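Local structure of protein with a SET domain within carboxy region (Cryptosporidium parvum, 4LDG) at residues K110-P115 against N134-C139; I126-C131 against R159-V164. The protein probably methylates histone H4 as a SET-domain lysine methyltransferase; the chain is the carboxy-terminal half of the protein, which carries that domain. All blocks are in the same frame, centred on the assembly; numbering follows the deposited sequence.

Contact 1. Residues K110-P115 against N134-C139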
ATOM      1  N   LYS A 110       7.294  -3.286  12.674  1.00 51.40           N
ATOM      2  CA  LYS A 110       6.559  -2.465  11.698  1.00 49.43           C
ATOM      3  C   LYS A 110       5.288  -3.176  11.210  1.00 46.17           C
ATOM      4  O   LYS A 110       5.085  -3.390  10.010  1.00 45.19           O
ATOM      5  CB  LYS A 110       7.467  -2.061  10.528  1.00 56.61           C
ATOM      6  CG  LYS A 110       8.817  -1.461  10.939  1.00 61.69           C
ATOM      7  CD  LYS A 110       8.860   0.065  10.876  1.00 70.71           C
ATOM      8  CE  LYS A 110      10.220   0.581  10.387  1.00 78.54           C
ATOM      9  NZ  LYS A 110      10.464   0.242   8.944  1.00 81.65           N
ATOM     10  N   VAL A 111       4.458  -3.579  12.169  1.00 43.04           N
ATOM     11  CA  VAL A 111       3.194  -4.214  11.888  1.00 42.48           C
ATOM     12  C   VAL A 111       2.114  -3.492  12.621  1.00 38.90           C
ATOM     13  O   VAL A 111       2.350  -2.887  13.671  1.00 38.32           O
ATOM     14  CB  VAL A 111       3.125  -5.692  12.318  1.00 47.22           C
ATOM     15  CG1 VAL A 111       4.004  -6.539  11.425  1.00 49.64           C
ATOM     16  CG2 VAL A 111       3.527  -5.867  13.777  1.00 51.17           C
ATOM     17  N   ILE A 112       0.920  -3.585  12.064  1.00 38.38           N
ATOM     18  CA  ILE A 112      -0.267  -3.087  12.702  1.00 39.02           C
ATOM     19  C   ILE A 112      -0.727  -4.216  13.621  1.00 41.33           C
ATOM     20  O   ILE A 112      -1.218  -5.242  13.154  1.00 40.70           O
ATOM     21  CB  ILE A 112      -1.348  -2.697  11.701  1.00 38.93           C
ATOM     22  CG1 ILE A 112      -0.832  -1.623  10.770  1.00 40.79           C
ATOM     23  CG2 ILE A 112      -2.575  -2.150  12.435  1.00 41.00           C
ATOM     24  CD1 ILE A 112      -1.886  -1.197   9.745  1.00 45.28           C
ATOM     25  N   HIS A 113      -0.525  -4.000  14.922  1.00 40.17           N
ATOM     26  CA  HIS A 113      -0.718  -5.013  15.948  1.00 42.55           C
ATOM     27  C   HIS A 113      -2.168  -5.112  16.401  1.00 42.50           C
ATOM     28  O   HIS A 113      -2.630  -6.210  16.682  1.00 42.74           O
ATOM     29  CB  HIS A 113       0.188  -4.675  17.138  1.00 44.93           C
ATOM     30  CG  HIS A 113      -0.027  -5.531  18.337  1.00 48.96           C
ATOM     31  ND1 HIS A 113       0.302  -6.870  18.364  1.00 53.20           N
ATOM     32  CD2 HIS A 113      -0.507  -5.235  19.565  1.00 50.01           C
ATOM     33  CE1 HIS A 113       0.007  -7.369  19.547  1.00 52.87           C
ATOM     34  NE2 HIS A 113      -0.488  -6.399  20.292  1.00 54.04           N
ATOM     35  N   LEU A 114      -2.876  -3.975  16.499  1.00 39.95           N
ATOM     36  CA  LEU A 114      -4.280  -3.980  16.929  1.00 39.25           C
ATOM     37  C   LEU A 114      -5.216  -3.748  15.748  1.00 37.25           C
ATOM     38  O   LEU A 114      -4.865  -3.044  14.832  1.00 37.77           O
ATOM     39  CB  LEU A 114      -4.541  -2.880  17.955  1.00 39.87           C
ATOM     40  CG  LEU A 114      -3.904  -2.985  19.340  1.00 41.74           C
ATOM     41  CD1 LEU A 114      -4.155  -1.707  20.138  1.00 42.29           C
ATOM     42  CD2 LEU A 114      -4.445  -4.201  20.085  1.00 44.85           C
ATOM     43  N   PRO A 115      -6.430  -4.321  15.782  1.00 39.23           N
ATOM     44  CA  PRO A 115      -7.442  -3.947  14.794  1.00 38.32           C
ATOM     45  C   PRO A 115      -7.691  -2.462  14.858  1.00 37.43           C
ATOM     46  O   PRO A 115      -7.565  -1.879  15.927  1.00 39.09           O
ATOM     47  CB  PRO A 115      -8.698  -4.681  15.276  1.00 40.99           C
ATOM     48  CG  PRO A 115      -8.204  -5.803  16.115  1.00 42.20           C
ATOM     49  CD  PRO A 115      -6.950  -5.292  16.764  1.00 40.73           C
ATOM     50  N   ASN A 134       6.108   6.619   8.036  1.00 34.61           N
ATOM     51  CA  ASN A 134       7.147   5.750   8.613  1.00 35.47           C
ATOM     52  C   ASN A 134       7.281   4.419   7.879  1.00 38.02           C
ATOM     53  O   ASN A 134       7.909   3.513   8.379  1.00 38.12           O
ATOM     54  CB  ASN A 134       6.849   5.508  10.102  1.00 32.81           C
ATOM     55  CG  ASN A 134       6.901   6.785  10.892  1.00 32.61           C
ATOM     56  OD1 ASN A 134       7.958   7.394  11.012  1.00 32.51           O
ATOM     57  ND2 ASN A 134       5.759   7.227  11.401  1.00 32.22           N
ATOM     58  N   GLU A 135       6.655   4.305   6.708  1.00 41.61           N
ATOM     59  CA  GLU A 135       6.809   3.148   5.817  1.00 45.73           C
ATOM     60  C   GLU A 135       6.321   1.852   6.435  1.00 42.38           C
ATOM     61  O   GLU A 135       6.963   0.827   6.306  1.00 46.90           O
ATOM     62  CB  GLU A 135       8.263   2.981   5.353  1.00 50.72           C
ATOM     63  CG  GLU A 135       8.866   4.191   4.660  1.00 59.70           C
ATOM     64  CD  GLU A 135       8.464   4.341   3.199  1.00 71.83           C
ATOM     65  OE1 GLU A 135       7.681   3.507   2.670  1.00 84.88           O
ATOM     66  OE2 GLU A 135       8.936   5.310   2.560  1.00 78.82           O
ATOM     67  N   ILE A 136       5.181   1.900   7.095  1.00 40.04           N
ATOM     68  CA  ILE A 136       4.552   0.701   7.609  1.00 41.25           C
ATOM     69  C   ILE A 136       3.628   0.184   6.509  1.00 42.02           C
ATOM     70  O   ILE A 136       2.927   0.979   5.888  1.00 41.17           O
ATOM     71  CB  ILE A 136       3.661   0.976   8.835  1.00 40.60           C
ATOM     72  CG1 ILE A 136       4.350   1.860   9.862  1.00 41.51           C
ATOM     73  CG2 ILE A 136       3.205  -0.335   9.474  1.00 41.84           C
ATOM     74  CD1 ILE A 136       5.442   1.170  10.611  1.00 42.49           C
ATOM     75  N   HIS A 137       3.619  -1.126   6.273  1.00 39.79           N
ATOM     76  CA  HIS A 137       2.681  -1.728   5.300  1.00 38.75           C
ATOM     77  C   HIS A 137       2.266  -3.116   5.717  1.00 36.43           C
ATOM     78  O   HIS A 137       2.885  -3.734   6.583  1.00 37.31           O
ATOM     79  CB  HIS A 137       3.257  -1.758   3.876  1.00 41.20           C
ATOM     80  CG  HIS A 137       4.696  -2.130   3.820  1.00 44.15           C
ATOM     81  ND1 HIS A 137       5.692  -1.212   3.549  1.00 48.87           N
ATOM     82  CD2 HIS A 137       5.320  -3.309   4.048  1.00 46.14           C
ATOM     83  CE1 HIS A 137       6.867  -1.810   3.608  1.00 48.72           C
ATOM     84  NE2 HIS A 137       6.670  -3.082   3.905  1.00 50.26           N
ATOM     85  N   SER A 138       1.193  -3.605   5.115  1.00 37.01           N
ATOM     86  CA  SER A 138       0.803  -4.995   5.320  1.00 38.00           C
ATOM     87  C   SER A 138       1.890  -5.841   4.700  1.00 38.43           C
ATOM     88  O   SER A 138       2.650  -5.367   3.851  1.00 37.72           O
ATOM     89  CB  SER A 138      -0.555  -5.286   4.674  1.00 39.51           C
ATOM     90  OG  SER A 138      -1.602  -4.698   5.450  1.00 40.94           O
ATOM     91  N   CYS A 139       1.987  -7.081   5.151  1.00 42.19           N
ATOM     92  CA  CYS A 139       2.955  -8.039   4.609  1.00 43.00           C
ATOM     93  C   CYS A 139       2.332  -8.619   3.328  1.00 41.12           C
ATOM     94  O   CYS A 139       1.242  -9.210   3.358  1.00 39.33           O
ATOM     95  CB  CYS A 139       3.229  -9.108   5.663  1.00 48.89           C
ATOM     96  SG  CYS A 139       4.220 -10.517   5.132  1.00 57.77           S
TER
HETATM   97  O   HOH W   1       5.796  -2.846   7.530  1.00 48.84           O
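Ile136 holds CG1 beside its backbone N (chi1 -47°) and turns CD1 back with chi2 at -72°, which lifts CD1 toward Lys110 while CG2, anti to the backbone N, lies against the Lys110 carbonyl oxygen. Lys110 also sets CG beside its own N, and bends at chi2, chi3 and chi4 let its aliphatic chain cross Ile136 obliquely. Ile136 CD1 meets the lysine at two points, 3.6 Å from Lys110 CD and 3.8 Å from Lys110 CB. The other branch, Ile136 CG2, lies 3.6 Å from Lys110 O. More loosely, Ile136 CG2 touches Ile112 CG1 at 4.4 Å. Both branches of Ile136 therefore touch segment 110-115. The ammonium group ends beside the helix terminus, with Lys110 NZ 4.2 Å from Asn134 O, too long for a direct bond.

No direct hydrogen bond joins the segments. Water 1 does so instead, donating to Lys110 O at 2.6 Å and accepting from His137 N at 3.0 Å; it also sits above one face of the His137 imidazole, toward the rim. Asn134 hydrogen-bonds through ND2 to Ser91 OG and Tyr130 O, and through OD1 to Lys88 N, and Glu135 forms a salt bridge with Lys168. Val111 turns its CB away, and its side chain touches helix 15-36.

A strand irregularity and a helix C-terminal motif meet here. Lys110, with positive phi, and Val111 together face Asp106 in a G1 beta bulge of the small hairpin 105-106/111-112, and Glu135, also with positive phi, ends helix 121-134 in a Schellman motif.

Contact 2. Residues I126-C131 against R159-V164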
ATOM      1  N   ILE A 126      -5.116   9.184  11.819  1.00 32.22           N
ATOM      2  CA  ILE A 126      -3.860   9.274  12.545  1.00 31.68           C
ATOM      3  C   ILE A 126      -2.986   8.067  12.229  1.00 31.17           C
ATOM      4  O   ILE A 126      -1.813   8.211  11.897  1.00 32.25           O
ATOM      5  CB  ILE A 126      -4.113   9.462  14.059  1.00 32.02           C
ATOM      6  CG1 ILE A 126      -4.584  10.913  14.291  1.00 32.16           C
ATOM      7  CG2 ILE A 126      -2.876   9.131  14.889  1.00 32.64           C
ATOM      8  CD1 ILE A 126      -5.405  11.122  15.539  1.00 32.97           C
ATOM      9  N   ILE A 127      -3.560   6.886  12.285  1.00 30.02           N
ATOM     10  CA  ILE A 127      -2.818   5.660  11.979  1.00 30.55           C
ATOM     11  C   ILE A 127      -2.334   5.591  10.519  1.00 29.51           C
ATOM     12  O   ILE A 127      -1.182   5.234  10.260  1.00 30.19           O
ATOM     13  CB  ILE A 127      -3.670   4.409  12.316  1.00 33.67           C
ATOM     14  CG1 ILE A 127      -4.026   4.402  13.814  1.00 34.37           C
ATOM     15  CG2 ILE A 127      -2.940   3.115  11.935  1.00 34.01           C
ATOM     16  CD1 ILE A 127      -2.818   4.306  14.735  1.00 36.51           C
ATOM     17  N   TYR A 128      -3.184   5.943   9.572  1.00 29.79           N
ATOM     18  CA  TYR A 128      -2.801   5.932   8.167  1.00 29.54           C
ATOM     19  C   TYR A 128      -1.644   6.878   7.870  1.00 30.79           C
ATOM     20  O   TYR A 128      -0.649   6.508   7.242  1.00 29.89           O
ATOM     21  CB  TYR A 128      -4.031   6.305   7.310  1.00 29.49           C
ATOM     22  CG  TYR A 128      -5.144   5.260   7.326  1.00 28.12           C
ATOM     23  CD1 TYR A 128      -4.878   3.919   7.526  1.00 26.13           C
ATOM     24  CD2 TYR A 128      -6.456   5.627   7.117  1.00 29.70           C
ATOM     25  CE1 TYR A 128      -5.876   2.989   7.508  1.00 26.44           C
ATOM     26  CE2 TYR A 128      -7.476   4.696   7.122  1.00 29.15           C
ATOM     27  CZ  TYR A 128      -7.176   3.368   7.294  1.00 28.28           C
ATOM     28  OH  TYR A 128      -8.204   2.418   7.304  1.00 30.16           O
ATOM     29  N   LYS A 129      -1.781   8.099   8.350  1.00 31.71           N
ATOM     30  CA  LYS A 129      -0.730   9.094   8.249  1.00 34.08           C
ATOM     31  C   LYS A 129       0.573   8.559   8.826  1.00 34.10           C
ATOM     32  O   LYS A 129       1.632   8.669   8.201  1.00 34.23           O
ATOM     33  CB  LYS A 129      -1.157  10.373   8.968  1.00 35.56           C
ATOM     34  CG  LYS A 129      -0.144  11.499   8.880  1.00 39.41           C
ATOM     35  CD  LYS A 129      -0.740  12.860   9.225  1.00 42.27           C
ATOM     36  CE  LYS A 129       0.385  13.863   9.349  1.00 47.74           C
ATOM     37  NZ  LYS A 129      -0.043  15.303   9.356  1.00 51.73           N
ATOM     38  N   TYR A 130       0.502   7.946  10.001  1.00 33.11           N
ATOM     39  CA  TYR A 130       1.706   7.379  10.587  1.00 33.47           C
ATOM     40  C   TYR A 130       2.308   6.281   9.709  1.00 31.75           C
ATOM     41  O   TYR A 130       3.516   6.227   9.542  1.00 31.46           O
ATOM     42  CB  TYR A 130       1.432   6.848  11.999  1.00 34.83           C
ATOM     43  CG  TYR A 130       2.681   6.422  12.747  1.00 36.83           C
ATOM     44  CD1 TYR A 130       3.391   7.330  13.552  1.00 38.38           C
ATOM     45  CD2 TYR A 130       3.149   5.128  12.657  1.00 38.95           C
ATOM     46  CE1 TYR A 130       4.512   6.949  14.248  1.00 39.38           C
ATOM     47  CE2 TYR A 130       4.289   4.730  13.332  1.00 42.86           C
ATOM     48  CZ  TYR A 130       4.972   5.648  14.122  1.00 45.44           C
ATOM     49  OH  TYR A 130       6.106   5.242  14.787  1.00 51.82           O
ATOM     50  N   CYS A 131       1.487   5.372   9.190  1.00 32.09           N
ATOM     51  CA  CYS A 131       2.013   4.279   8.321  1.00 33.13           C
ATOM     52  C   CYS A 131       2.615   4.826   7.015  1.00 32.64           C
ATOM     53  O   CYS A 131       3.665   4.379   6.553  1.00 31.81           O
ATOM     54  CB  CYS A 131       0.926   3.284   7.982  1.00 33.84           C
ATOM     55  SG  CYS A 131       0.189   2.429   9.385  1.00 35.41           S
ATOM     56  N   ARG A 159      -6.277  -7.535   8.366  1.00 41.43           N
ATOM     57  CA  ARG A 159      -7.568  -7.228   8.939  1.00 42.71           C
ATOM     58  C   ARG A 159      -8.248  -6.105   8.178  1.00 40.39           C
ATOM     59  O   ARG A 159      -7.582  -5.267   7.553  1.00 39.02           O
ATOM     60  CB  ARG A 159      -7.416  -6.817  10.401  1.00 46.23           C
ATOM     61  CG  ARG A 159      -6.829  -7.894  11.290  1.00 51.60           C
ATOM     62  CD  ARG A 159      -7.280  -7.679  12.710  1.00 56.87           C
ATOM     63  NE  ARG A 159      -6.429  -8.363  13.672  1.00 65.21           N
ATOM     64  CZ  ARG A 159      -5.232  -7.938  14.081  1.00 64.60           C
ATOM     65  NH1 ARG A 159      -4.572  -8.648  14.982  1.00 69.04           N
ATOM     66  NH2 ARG A 159      -4.687  -6.827  13.600  1.00 60.27           N
ATOM     67  N   LYS A 160      -9.573  -6.108   8.251  1.00 37.12           N
ATOM     68  CA  LYS A 160     -10.404  -5.057   7.718  1.00 38.71           C
ATOM     69  C   LYS A 160      -9.928  -3.677   8.170  1.00 37.89           C
ATOM     70  O   LYS A 160      -9.690  -3.462   9.371  1.00 37.58           O
ATOM     71  CB  LYS A 160     -11.835  -5.263   8.211  1.00 40.59           C
ATOM     72  CG  LYS A 160     -12.859  -4.250   7.711  1.00 43.01           C
ATOM     73  CD  LYS A 160     -14.224  -4.548   8.342  1.00 46.64           C
ATOM     74  CE  LYS A 160     -15.357  -3.854   7.602  1.00 51.19           C
ATOM     75  NZ  LYS A 160     -15.098  -2.390   7.495  1.00 54.38           N
ATOM     76  N   ASP A 161      -9.805  -2.760   7.205  1.00 36.04           N
ATOM     77  CA  ASP A 161      -9.373  -1.384   7.426  1.00 38.50           C
ATOM     78  C   ASP A 161      -7.875  -1.162   7.662  1.00 35.97           C
ATOM     79  O   ASP A 161      -7.449  -0.000   7.764  1.00 34.42           O
ATOM     80  CB  ASP A 161     -10.193  -0.687   8.534  1.00 40.82           C
ATOM     81  CG  ASP A 161     -11.583  -0.313   8.077  1.00 45.51           C
ATOM     82  OD1 ASP A 161     -11.757  -0.012   6.879  1.00 47.91           O
ATOM     83  OD2 ASP A 161     -12.520  -0.325   8.910  1.00 50.41           O
ATOM     84  N   ASP A 162      -7.084  -2.235   7.736  1.00 34.45           N
ATOM     85  CA  ASP A 162      -5.638  -2.075   7.796  1.00 34.49           C
ATOM     86  C   ASP A 162      -5.183  -1.259   6.603  1.00 33.96           C
ATOM     87  O   ASP A 162      -5.828  -1.278   5.525  1.00 33.26           O
ATOM     88  CB  ASP A 162      -4.884  -3.404   7.774  1.00 34.46           C
ATOM     89  CG  ASP A 162      -4.867  -4.114   9.124  1.00 39.13           C
ATOM     90  OD1 ASP A 162      -5.431  -3.594  10.138  1.00 40.75           O
ATOM     91  OD2 ASP A 162      -4.266  -5.221   9.170  1.00 42.35           O
ATOM     92  N   PHE A 163      -4.119  -0.493   6.839  1.00 33.07           N
ATOM     93  CA  PHE A 163      -3.282   0.089   5.788  1.00 32.05           C
ATOM     94  C   PHE A 163      -2.669  -1.073   5.031  1.00 33.09           C
ATOM     95  O   PHE A 163      -2.026  -1.926   5.645  1.00 32.70           O
ATOM     96  CB  PHE A 163      -2.184   0.970   6.390  1.00 30.24           C
ATOM     97  CG  PHE A 163      -1.395   1.755   5.372  1.00 30.49           C
ATOM     98  CD1 PHE A 163      -1.818   3.011   4.970  1.00 30.56           C
ATOM     99  CD2 PHE A 163      -0.216   1.242   4.831  1.00 31.65           C
ATOM    100  CE1 PHE A 163      -1.103   3.736   4.017  1.00 31.75           C
ATOM    101  CE2 PHE A 163       0.513   1.950   3.878  1.00 31.51           C
ATOM    102  CZ  PHE A 163       0.058   3.192   3.454  1.00 33.36           C
ATOM    103  N   VAL A 164      -2.835  -1.121   3.702  1.00 33.81           N
ATOM    104  CA  VAL A 164      -2.204  -2.214   2.935  1.00 33.80           C
ATOM    105  C   VAL A 164      -0.866  -1.773   2.328  1.00 34.02           C
ATOM    106  O   VAL A 164       0.211  -2.256   2.719  1.00 32.46           O
ATOM    107  CB  VAL A 164      -3.203  -2.793   1.921  1.00 36.39           C
ATOM    108  CG1 VAL A 164      -2.585  -3.895   1.074  1.00 38.41           C
ATOM    109  CG2 VAL A 164      -4.418  -3.342   2.662  1.00 36.58           C
TER
HETATM  110  O   HOH W   2     -10.865   2.924   6.320  1.00 46.71           O
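Helix 121-134 packs here on the type II beta turn Arg159-Asp162 and on the start of strand 163-166, an outer strand of a three-stranded antiparallel sheet in the SET domain. Tyr128, with CG beside its backbone N (chi1 -68°), reaches the turn with its hydroxyl, which donates to Asp161 O at 2.6 Å. The acceptor lies in the plane of the phenol ring, and the hydroxyl approaches a lone pair of the carbonyl, at a C=O...O angle of 140°. Water 2 donates to the same Tyr128 OH at 2.9 Å and to Asp161 OD1 at 3.1 Å, bridging side chain to side chain.

Phe163 has CG anti to its backbone N (chi1 -172°), so its ring extends toward the helix. Cys131 CB sits over one face as a CH-pi contact, 4.0 Å from the Phe163 ring centroid, and Cys131 SG lies obliquely to that ring. Tyr128 CD1 meets the Phe163 ring edge, 4.1 Å from Phe163 CD1. Phe244 packs against both aromatic rings.

The hydroxyl thus donates one hydrogen bond to the turn carbonyl and accepts one from water 2, so this buried tyrosine's polar tip has both a donor and an acceptor partner.

How the contacts relate
The centres of contact 1 and contact 2 are about 7 Å apart, and the segments alternate along the chain: helix 121-134, part of contact 2, runs directly into 134-139 of contact 1. The two also touch. Ser138 OG lies 2.8 Å from Phe163 O and Ser138 N 2.9 Å from Val164 O, both probable hydrogen bonds that tie the loop after the helix to the strand beside it. Ile136 O packs 3.3 Å from Phe163 CE2, so the residue central to contact 1 borders the ring central to contact 2. Ile112 also touches Phe163, bringing the hairpin strand to the same ring.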